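Local atomic coordinates of vanadium-dependent haloperoxidase (Zobellia galactanivorans, PDB entry 4CIT), a protein that probably catalyses the peroxide-dependent oxidation of iodide, using a bound vanadate ion as its cofactor. Residues A197-I202 with T358-E363; W329-R334 with P362-G367; L337-T342 with G421-R426. All coordinates share one frame; numbering follows the deposited sequence.

Contact 1. Residues A197-I202 with T358-E363; sequences AYMDGI and TPPFPE. With VO4 (vanadate ion), chain F.
The carbonyl oxygen of Pro360 accepts a hydrogen bond from Ile202 N and a weaker CA-H...O contact from Gly201, and Pro360 is the centre of an inverse gamma turn, whose closing bond uses Pro359 O and not Pro360 O. That turn, closed by Phe361 N and Pro359 O at 2.9 Å, leaves the Pro360 carbonyl facing the 197-202 loop. Ile202 N donates to Pro360 O at 3.0 Å, with a C=O...N angle of 166°, almost in line with the carbonyl. Gly201 CA lies 3.4 Å from Pro360 O, with an angle at H of 153°. Apolar contacts flank this bond. Proline suits the turn and also offers a compact ring: its CB lies 3.8 Å from Met199 CB, the two side chains running side by side, while its CG meets Ile202 CG1 at 3.7 Å. The branched isoleucine reaches further, CG1 also touching the edge of the Phe361 ring at CD2, on the side away from CE1, which approaches the vanadate. Both turn residues next to Pro360 border the vanadate pocket: Pro359 CG lies 3.5 Å from vanadate oxygen O4, and Phe361 CE1 3.9 Å from it.

Contact 2. Residues W329-R334 with P362-G367; sequences WDEKYR and PEYTSG. With VO4 (vanadate ion), chain E; VO4 (vanadate ion), chain D.
The vanadate pocket of this PAP2-family enzyme is walled here by Lys332, whose ammonium nitrogen links the 362-367 loop to the ion. NZ donates to Pro362 O and to Thr365 O, both at 2.8 Å, and to vanadate oxygen O3 at 2.7 Å. The chain is extended as far as CE and bends only at chi4 (-55°), which turns NZ toward these acceptors; the length of lysine lets NZ span from the helix to the ion. Its CD lies over the centre of the Trp329 ring. Gly367 N adds a second bond to O3, and with no side chain it lets Trp329 CZ3 come within 4.4 Å of its CA. Ser366 OG binds vanadate O2 at 2.6 Å and, as N-cap, also takes the N-H of Ser369. Away from the ion, the puckered Pro362 ring crosses Tyr333 at about a right angle, CG over its face in a CH-pi contact and CD 3.4 Å from CZ. Glu331 OE2 meets the Tyr364 ring at its edge, 3.5 Å from CD2, the carboxylate and ring planes nearly perpendicular; OE1 is bound by Arg334, and Tyr364 OH is hydrogen-bonded to Val223 O. The contact thus sets helix 307-335 against the loop that starts helix 367-383, while Tyr364 also packs on helix 426-446.

Contact 3. Residues L337-T342 with G421-R426; sequences LIRPET and GGIHYR. With VO4 (vanadate ion), chain B; VO4 (vanadate ion), chain F; VO4 (vanadate ion), chain E; VO4 (vanadate ion), chain D.
Tyr425 and Pro340 form the close-packed part of this contact, with Pro340 CG over one face of the phenol ring, 3.8 Å from its centroid and shifted toward the rim. A proline fits as the first residue of helix 340-347, since it needs no N-H there and presents the CG of its puckered ring to the aromatic face. Tyr425 OH donates to Ile338 O at 2.8 Å from above the carbonyl plane, and Leu337 CD2 flanks the ring at CE2. The side near Glu341 is less direct, bridged by a water that accepts from Glu341 N and donates to Gly422 O. A bend at chi2 (-83°) sets Arg339 CD against Ile423 O, and the guanidinium beyond it meets the vanadate. Its NH1 donates to Ile423 O at 2.8 Å and to vanadate oxygen O4 at 3.0 Å, and NH2 reaches O4 as well. NH1 also lies above one face of His424, whose NE2 coordinates vanadium at 2.2 Å. Glu363 OE2 accepts from His424 ND1 and so helps to set the imidazole's rotation. With Arg418 NH2 as another donor to O4, the guanidinium would be expected to offset the vanadate's negative charge and may polarise the V-O4 bond.

Overall arrangement
From the N terminus, the 197-202 loop comes first, and contact 1 closes a span of 155 residues by returning to it from the 358-363 turn. Contact 2 closes a far shorter loop, from the end of helix 307-335 to the 362-367 loop; its first segment lies inside the span of contact 1, and the two share Pro362 and Glu363. Contact 3 starts within both spans at 337-342 and runs past them to 421-426, crossing each. Ile202 O meets Tyr333 OH and Trp329 NE1, joining contacts 1 and 2, while Glu363 OE2 meets Tyr425 N, joining contact 3 to both. Together they bring helix 307-335 and the N-terminal approaches of helices 340-347, 367-383 and 426-446 to one vanadate.

Contact 1. Residues A197-I202 with T358-E363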
loop_
_atom_site.group_PDB
_atom_site.type_symbol
_atom_site.label_atom_id
_atom_site.label_comp_id
_atom_site.label_asym_id
_atom_site.label_seq_id
_atom_site.Cartn_x
_atom_site.Cartn_y
_atom_site.Cartn_z
ATOM N N ALA A 197 -9.668 -9.680 20.565
ATOM C CA ALA A 197 -8.930 -8.551 21.220
ATOM C C ALA A 197 -9.778 -7.309 21.513
ATOM O O ALA A 197 -9.478 -6.545 22.424
ATOM C CB ALA A 197 -7.720 -8.224 20.408
ATOM N N TYR A 198 -10.930 -7.155 20.826
ATOM C CA TYR A 198 -11.867 -6.027 20.988
ATOM C C TYR A 198 -11.111 -4.748 20.908
ATOM O O TYR A 198 -11.345 -3.835 21.680
ATOM C CB TYR A 198 -12.731 -6.113 22.277
ATOM C CG TYR A 198 -13.667 -7.275 22.285
ATOM C CD1 TYR A 198 -14.904 -7.182 21.689
ATOM C CD2 TYR A 198 -13.336 -8.451 22.950
ATOM C CE1 TYR A 198 -15.770 -8.262 21.705
ATOM C CE2 TYR A 198 -14.204 -9.501 23.008
ATOM C CZ TYR A 198 -15.413 -9.393 22.385
ATOM O OH TYR A 198 -16.284 -10.442 22.420
ATOM N N MET A 199 -10.255 -4.650 19.936
ATOM C CA MET A 199 -9.461 -3.424 19.742
ATOM C C MET A 199 -10.328 -2.291 19.225
ATOM O O MET A 199 -11.296 -2.497 18.479
ATOM C CB MET A 199 -8.261 -3.635 18.755
ATOM C CG MET A 199 -7.063 -4.505 19.167
ATOM S SD MET A 199 -5.826 -4.767 17.837
ATOM C CE MET A 199 -5.623 -3.118 17.245
ATOM N N ASP A 200 -9.960 -1.070 19.593
ATOM C CA ASP A 200 -10.666 0.147 19.133
ATOM C C ASP A 200 -10.339 0.292 17.609
ATOM O O ASP A 200 -9.298 -0.175 17.117
ATOM C CB ASP A 200 -10.082 1.413 19.761
ATOM C CG ASP A 200 -10.596 1.733 21.158
ATOM O OD1 ASP A 200 -11.557 1.126 21.638
ATOM O OD2 ASP A 200 -9.977 2.639 21.789
ATOM N N GLY A 201 -11.243 0.933 16.907
ATOM C CA GLY A 201 -11.086 1.062 15.469
ATOM C C GLY A 201 -9.770 1.736 15.087
ATOM O O GLY A 201 -9.402 2.804 15.619
ATOM N N ILE A 202 -9.081 1.176 14.117
ATOM C CA ILE A 202 -7.819 1.758 13.607
ATOM C C ILE A 202 -8.050 2.990 12.807
ATOM O O ILE A 202 -8.837 3.020 11.859
ATOM C CB ILE A 202 -7.090 0.734 12.689
ATOM C CG1 ILE A 202 -6.825 -0.524 13.515
ATOM C CG2 ILE A 202 -5.868 1.305 11.995
ATOM C CD1 ILE A 202 -5.897 -0.434 14.697
ATOM N N THR A 358 -11.324 -11.156 12.368
ATOM C CA THR A 358 -11.860 -9.919 11.828
ATOM C C THR A 358 -10.946 -8.781 12.199
ATOM O O THR A 358 -10.579 -8.689 13.340
ATOM C CB THR A 358 -13.290 -9.658 12.384
ATOM O OG1 THR A 358 -14.129 -10.811 12.062
ATOM C CG2 THR A 358 -13.830 -8.404 11.696
ATOM N N PRO A 359 -10.518 -7.970 11.222
ATOM C CA PRO A 359 -9.730 -6.826 11.529
ATOM C C PRO A 359 -10.432 -5.754 12.287
ATOM O O PRO A 359 -11.629 -5.563 12.160
ATOM C CB PRO A 359 -9.311 -6.332 10.161
ATOM C CG PRO A 359 -9.498 -7.483 9.230
ATOM C CD PRO A 359 -10.701 -8.118 9.787
ATOM N N PRO A 360 -9.675 -4.966 13.090
ATOM C CA PRO A 360 -10.290 -4.014 13.969
ATOM C C PRO A 360 -10.656 -2.680 13.383
ATOM O O PRO A 360 -10.117 -1.662 13.768
ATOM C CB PRO A 360 -9.224 -3.826 15.068
ATOM C CG PRO A 360 -7.935 -3.984 14.322
ATOM C CD PRO A 360 -8.204 -5.042 13.254
ATOM N N PHE A 361 -11.618 -2.661 12.475
ATOM C CA PHE A 361 -12.086 -1.458 11.861
ATOM C C PHE A 361 -13.391 -1.740 11.144
ATOM O O PHE A 361 -13.678 -2.959 10.848
ATOM C CB PHE A 361 -11.067 -0.745 10.959
ATOM C CG PHE A 361 -10.197 -1.639 10.160
ATOM C CD1 PHE A 361 -10.623 -2.137 8.953
ATOM C CD2 PHE A 361 -8.942 -1.948 10.612
ATOM C CE1 PHE A 361 -9.821 -2.908 8.165
ATOM C CE2 PHE A 361 -8.116 -2.748 9.879
ATOM C CZ PHE A 361 -8.561 -3.275 8.656
ATOM N N PRO A 362 -14.204 -0.700 10.886
ATOM C CA PRO A 362 -15.486 -0.918 10.255
ATOM C C PRO A 362 -15.401 -1.582 8.873
ATOM O O PRO A 362 -14.351 -1.623 8.215
ATOM C CB PRO A 362 -16.091 0.474 10.157
ATOM C CG PRO A 362 -15.471 1.176 11.299
ATOM C CD PRO A 362 -14.083 0.702 11.278
ATOM N N GLU A 363 -16.516 -2.105 8.461
ATOM C CA GLU A 363 -16.628 -3.063 7.350
ATOM C C GLU A 363 -16.606 -2.497 5.911
ATOM O O GLU A 363 -16.082 -3.189 4.998
ATOM C CB GLU A 363 -17.826 -3.942 7.572
ATOM C CG GLU A 363 -17.843 -5.184 6.720
ATOM C CD GLU A 363 -18.337 -5.022 5.338
ATOM O OE1 GLU A 363 -19.142 -4.095 5.037
ATOM O OE2 GLU A 363 -17.978 -5.913 4.534
HETATM O O4 VO4 F . -11.050 -6.172 6.441
#

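Contact 2. Residues W329-R334 with P362-G367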
loop_
_atom_site.group_PDB
_atom_site.type_symbol
_atom_site.label_atom_id
_atom_site.label_comp_id
_atom_site.label_asym_id
_atom_site.label_seq_id
_atom_site.Cartn_x
_atom_site.Cartn_y
_atom_site.Cartn_z
ATOM N N TRP A 329 -10.705 4.445 4.008
ATOM C CA TRP A 329 -10.915 4.820 5.410
ATOM C C TRP A 329 -11.964 5.951 5.603
ATOM O O TRP A 329 -12.718 5.962 6.571
ATOM C CB TRP A 329 -9.619 5.142 6.129
ATOM C CG TRP A 329 -9.166 4.027 7.003
ATOM C CD1 TRP A 329 -9.082 4.042 8.389
ATOM C CD2 TRP A 329 -8.829 2.669 6.608
ATOM N NE1 TRP A 329 -8.740 2.817 8.852
ATOM C CE2 TRP A 329 -8.539 1.955 7.792
ATOM C CE3 TRP A 329 -8.729 2.022 5.391
ATOM C CZ2 TRP A 329 -8.151 0.633 7.773
ATOM C CZ3 TRP A 329 -8.354 0.711 5.373
ATOM C CH2 TRP A 329 -8.111 0.009 6.546
ATOM N N ASP A 330 -12.031 6.874 4.663
ATOM C CA ASP A 330 -13.093 7.885 4.569
ATOM C C ASP A 330 -14.470 7.212 4.588
ATOM O O ASP A 330 -15.392 7.596 5.356
ATOM C CB ASP A 330 -12.936 8.800 3.288
ATOM C CG ASP A 330 -13.971 9.856 3.193
ATOM O OD1 ASP A 330 -13.971 10.720 4.139
ATOM O OD2 ASP A 330 -14.868 9.772 2.317
ATOM N N GLU A 331 -14.634 6.204 3.732
ATOM C CA GLU A 331 -15.905 5.535 3.701
ATOM C C GLU A 331 -16.123 4.664 4.939
ATOM O O GLU A 331 -17.279 4.575 5.497
ATOM C CB GLU A 331 -16.018 4.640 2.473
ATOM C CG GLU A 331 -17.360 3.905 2.332
ATOM C CD GLU A 331 -18.549 4.810 2.444
ATOM O OE1 GLU A 331 -18.504 5.996 2.067
ATOM O OE2 GLU A 331 -19.594 4.363 3.008
ATOM N N LYS A 332 -15.069 4.003 5.385
ATOM C CA LYS A 332 -15.280 3.101 6.545
ATOM C C LYS A 332 -15.940 3.820 7.727
ATOM O O LYS A 332 -16.788 3.239 8.428
ATOM C CB LYS A 332 -13.964 2.432 7.032
ATOM C CG LYS A 332 -13.453 1.337 6.152
ATOM C CD LYS A 332 -12.126 0.683 6.602
ATOM C CE LYS A 332 -11.750 -0.554 5.838
ATOM N NZ LYS A 332 -12.804 -1.613 5.835
ATOM N N TYR A 333 -15.415 5.004 8.032
ATOM C CA TYR A 333 -15.831 5.777 9.179
ATOM C C TYR A 333 -17.038 6.676 8.877
ATOM O O TYR A 333 -17.665 7.145 9.782
ATOM C CB TYR A 333 -14.627 6.445 9.914
ATOM C CG TYR A 333 -13.799 5.466 10.601
ATOM C CD1 TYR A 333 -14.085 5.016 11.880
ATOM C CD2 TYR A 333 -12.678 4.927 9.984
ATOM C CE1 TYR A 333 -13.336 4.068 12.498
ATOM C CE2 TYR A 333 -11.932 3.966 10.592
ATOM C CZ TYR A 333 -12.230 3.510 11.885
ATOM O OH TYR A 333 -11.415 2.614 12.520
ATOM N N ARG A 334 -17.450 6.789 7.625
ATOM C CA ARG A 334 -18.740 7.385 7.261
ATOM C C ARG A 334 -19.842 6.388 7.527
ATOM O O ARG A 334 -20.821 6.709 8.213
ATOM C CB ARG A 334 -18.741 7.868 5.814
ATOM C CG ARG A 334 -20.114 8.256 5.226
ATOM C CD ARG A 334 -20.150 8.689 3.765
ATOM N NE ARG A 334 -19.254 9.801 3.600
ATOM C CZ ARG A 334 -18.022 9.716 3.115
ATOM N NH1 ARG A 334 -17.510 8.593 2.583
ATOM N NH2 ARG A 334 -17.305 10.816 3.109
ATOM N N PRO A 362 -14.204 -0.700 10.886
ATOM C CA PRO A 362 -15.486 -0.918 10.255
ATOM C C PRO A 362 -15.401 -1.582 8.873
ATOM O O PRO A 362 -14.351 -1.623 8.215
ATOM C CB PRO A 362 -16.091 0.474 10.157
ATOM C CG PRO A 362 -15.471 1.176 11.299
ATOM C CD PRO A 362 -14.083 0.702 11.278
ATOM N N GLU A 363 -16.516 -2.105 8.461
ATOM C CA GLU A 363 -16.628 -3.063 7.350
ATOM C C GLU A 363 -16.606 -2.497 5.911
ATOM O O GLU A 363 -16.082 -3.189 4.998
ATOM C CB GLU A 363 -17.826 -3.942 7.572
ATOM C CG GLU A 363 -17.843 -5.184 6.720
ATOM C CD GLU A 363 -18.337 -5.022 5.338
ATOM O OE1 GLU A 363 -19.142 -4.095 5.037
ATOM O OE2 GLU A 363 -17.978 -5.913 4.534
ATOM N N TYR A 364 -17.130 -1.313 5.662
ATOM C CA TYR A 364 -17.485 -0.954 4.279
ATOM C C TYR A 364 -16.751 0.321 3.876
ATOM O O TYR A 364 -16.875 1.288 4.574
ATOM C CB TYR A 364 -18.995 -0.705 4.196
ATOM C CG TYR A 364 -19.541 -0.386 2.828
ATOM C CD1 TYR A 364 -19.865 -1.345 1.925
ATOM C CD2 TYR A 364 -19.703 0.955 2.433
ATOM C CE1 TYR A 364 -20.394 -1.025 0.681
ATOM C CE2 TYR A 364 -20.227 1.298 1.222
ATOM C CZ TYR A 364 -20.569 0.317 0.349
ATOM O OH TYR A 364 -21.141 0.623 -0.846
ATOM N N THR A 365 -16.039 0.387 2.798
ATOM C CA THR A 365 -15.725 -0.705 1.848
ATOM C C THR A 365 -14.456 -1.447 2.307
ATOM O O THR A 365 -13.786 -1.044 3.289
ATOM C CB THR A 365 -15.460 -0.089 0.455
ATOM O OG1 THR A 365 -14.581 1.043 0.655
ATOM C CG2 THR A 365 -16.756 0.267 -0.250
ATOM N N SER A 366 -14.139 -2.581 1.678
ATOM C CA SER A 366 -13.008 -3.425 2.010
ATOM C C SER A 366 -11.678 -2.823 1.540
ATOM O O SER A 366 -11.568 -2.481 0.356
ATOM C CB SER A 366 -13.157 -4.769 1.315
ATOM O OG SER A 366 -11.893 -5.470 1.223
ATOM N N GLY A 367 -10.745 -2.632 2.491
ATOM C CA GLY A 367 -9.442 -2.166 2.196
ATOM C C GLY A 367 -8.689 -2.982 1.168
ATOM O O GLY A 367 -8.075 -2.438 0.232
HETATM O O3 VO4 E . -11.441 -3.806 5.013
HETATM O O2 VO4 D . -10.598 -6.210 3.371
HETATM O O HOH W 1 -18.101 0.954 7.443
#

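Contact 3. Residues L337-T342 with G421-R426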
loop_
_atom_site.group_PDB
_atom_site.type_symbol
_atom_site.label_atom_id
_atom_site.label_comp_id
_atom_site.label_asym_id
_atom_site.label_seq_id
_atom_site.Cartn_x
_atom_site.Cartn_y
_atom_site.Cartn_z
ATOM N N LEU A 337 -19.940 0.449 9.606
ATOM C CA LEU A 337 -20.759 -0.763 9.512
ATOM C C LEU A 337 -20.231 -1.929 10.275
ATOM O O LEU A 337 -19.069 -2.285 10.181
ATOM C CB LEU A 337 -20.908 -1.121 8.044
ATOM C CG LEU A 337 -21.949 -2.211 7.732
ATOM C CD1 LEU A 337 -23.405 -1.808 8.072
ATOM C CD2 LEU A 337 -21.815 -2.619 6.239
ATOM N N ILE A 338 -21.153 -2.608 10.975
ATOM C CA ILE A 338 -20.862 -3.809 11.732
ATOM C C ILE A 338 -20.323 -4.957 10.877
ATOM O O ILE A 338 -20.733 -5.121 9.723
ATOM C CB ILE A 338 -22.211 -4.196 12.402
ATOM C CG1 ILE A 338 -22.020 -5.186 13.547
ATOM C CG2 ILE A 338 -23.224 -4.654 11.355
ATOM C CD1 ILE A 338 -23.267 -5.133 14.493
ATOM N N ARG A 339 -19.365 -5.727 11.420
ATOM C CA ARG A 339 -18.771 -6.851 10.788
ATOM C C ARG A 339 -19.656 -8.081 10.873
ATOM O O ARG A 339 -20.485 -8.209 11.785
ATOM C CB ARG A 339 -17.398 -7.135 11.417
ATOM C CG ARG A 339 -16.406 -6.071 11.115
ATOM C CD ARG A 339 -15.786 -6.311 9.729
ATOM N NE ARG A 339 -14.668 -5.370 9.501
ATOM C CZ ARG A 339 -13.682 -5.560 8.647
ATOM N NH1 ARG A 339 -13.671 -6.575 7.793
ATOM N NH2 ARG A 339 -12.745 -4.626 8.523
ATOM N N PRO A 340 -19.543 -8.995 9.872
ATOM C CA PRO A 340 -20.384 -10.151 9.770
ATOM C C PRO A 340 -20.423 -11.057 11.028
ATOM O O PRO A 340 -21.559 -11.464 11.424
ATOM C CB PRO A 340 -19.790 -10.915 8.580
ATOM C CG PRO A 340 -19.172 -9.913 7.736
ATOM C CD PRO A 340 -18.606 -8.903 8.728
ATOM N N GLU A 341 -19.275 -11.312 11.668
ATOM C CA GLU A 341 -19.312 -12.200 12.845
ATOM C C GLU A 341 -20.190 -11.673 13.960
ATOM O O GLU A 341 -20.831 -12.472 14.673
ATOM C CB GLU A 341 -17.912 -12.518 13.381
ATOM C CG GLU A 341 -17.165 -11.389 14.031
ATOM C CD GLU A 341 -15.913 -11.960 14.732
ATOM O OE1 GLU A 341 -15.994 -12.636 15.796
ATOM O OE2 GLU A 341 -14.845 -11.873 14.149
ATOM N N THR A 342 -20.166 -10.372 14.192
ATOM C CA THR A 342 -20.958 -9.713 15.245
ATOM C C THR A 342 -22.471 -9.977 15.045
ATOM O O THR A 342 -23.156 -10.432 15.973
ATOM C CB THR A 342 -20.688 -8.231 15.233
ATOM O OG1 THR A 342 -19.241 -8.021 15.177
ATOM C CG2 THR A 342 -21.289 -7.585 16.479
ATOM N N GLY A 421 -12.900 -15.421 3.634
ATOM C CA GLY A 421 -12.432 -15.196 4.960
ATOM C C GLY A 421 -13.465 -14.915 6.052
ATOM O O GLY A 421 -13.104 -14.969 7.262
ATOM N N GLY A 422 -14.703 -14.618 5.673
ATOM C CA GLY A 422 -15.820 -14.385 6.611
ATOM C C GLY A 422 -15.848 -13.063 7.262
ATOM O O GLY A 422 -16.545 -12.888 8.246
ATOM N N ILE A 423 -15.099 -12.077 6.698
ATOM C CA ILE A 423 -14.977 -10.774 7.334
ATOM C C ILE A 423 -15.579 -9.590 6.571
ATOM O O ILE A 423 -15.633 -8.498 7.076
ATOM C CB ILE A 423 -13.512 -10.461 7.795
ATOM C CG1 ILE A 423 -12.601 -10.198 6.614
ATOM C CG2 ILE A 423 -13.052 -11.559 8.749
ATOM C CD1 ILE A 423 -12.128 -11.393 5.868
ATOM N N HIS A 424 -15.944 -9.792 5.322
ATOM C CA HIS A 424 -16.644 -8.783 4.493
ATOM C C HIS A 424 -17.852 -9.337 3.866
ATOM O O HIS A 424 -17.864 -10.471 3.389
ATOM C CB HIS A 424 -15.721 -8.184 3.397
ATOM C CG HIS A 424 -14.753 -7.144 3.903
ATOM N ND1 HIS A 424 -15.135 -5.932 4.416
ATOM C CD2 HIS A 424 -13.400 -7.194 4.040
ATOM C CE1 HIS A 424 -14.055 -5.245 4.771
ATOM N NE2 HIS A 424 -12.988 -5.995 4.565
ATOM N N TYR A 425 -18.862 -8.489 3.714
ATOM C CA TYR A 425 -20.025 -8.802 2.864
ATOM C C TYR A 425 -19.705 -8.535 1.380
ATOM O O TYR A 425 -18.798 -7.752 1.032
ATOM C CB TYR A 425 -21.231 -7.902 3.241
ATOM C CG TYR A 425 -21.549 -7.791 4.731
ATOM C CD1 TYR A 425 -22.189 -8.760 5.406
ATOM C CD2 TYR A 425 -21.109 -6.710 5.439
ATOM C CE1 TYR A 425 -22.441 -8.667 6.808
ATOM C CE2 TYR A 425 -21.363 -6.567 6.802
ATOM C CZ TYR A 425 -22.009 -7.566 7.497
ATOM O OH TYR A 425 -22.176 -7.328 8.851
ATOM N N ARG A 426 -20.551 -9.049 0.492
ATOM C CA ARG A 426 -20.388 -8.826 -0.925
ATOM C C ARG A 426 -20.255 -7.379 -1.318
ATOM O O ARG A 426 -19.393 -7.040 -2.193
ATOM C CB ARG A 426 -21.512 -9.556 -1.725
ATOM C CG ARG A 426 -21.490 -9.325 -3.253
ATOM C CD ARG A 426 -22.683 -10.053 -3.852
ATOM N NE ARG A 426 -22.439 -11.492 -3.798
ATOM C CZ ARG A 426 -21.711 -12.191 -4.668
ATOM N NH1 ARG A 426 -21.210 -11.610 -5.763
ATOM N NH2 ARG A 426 -21.527 -13.515 -4.492
HETATM V V VO4 B . -10.955 -5.454 5.038
HETATM O O4 VO4 F . -11.050 -6.172 6.441
HETATM O O3 VO4 E . -11.441 -3.806 5.013
HETATM O O2 VO4 D . -10.598 -6.210 3.371
HETATM O O HOH W 2 -16.546 -11.087 10.489
#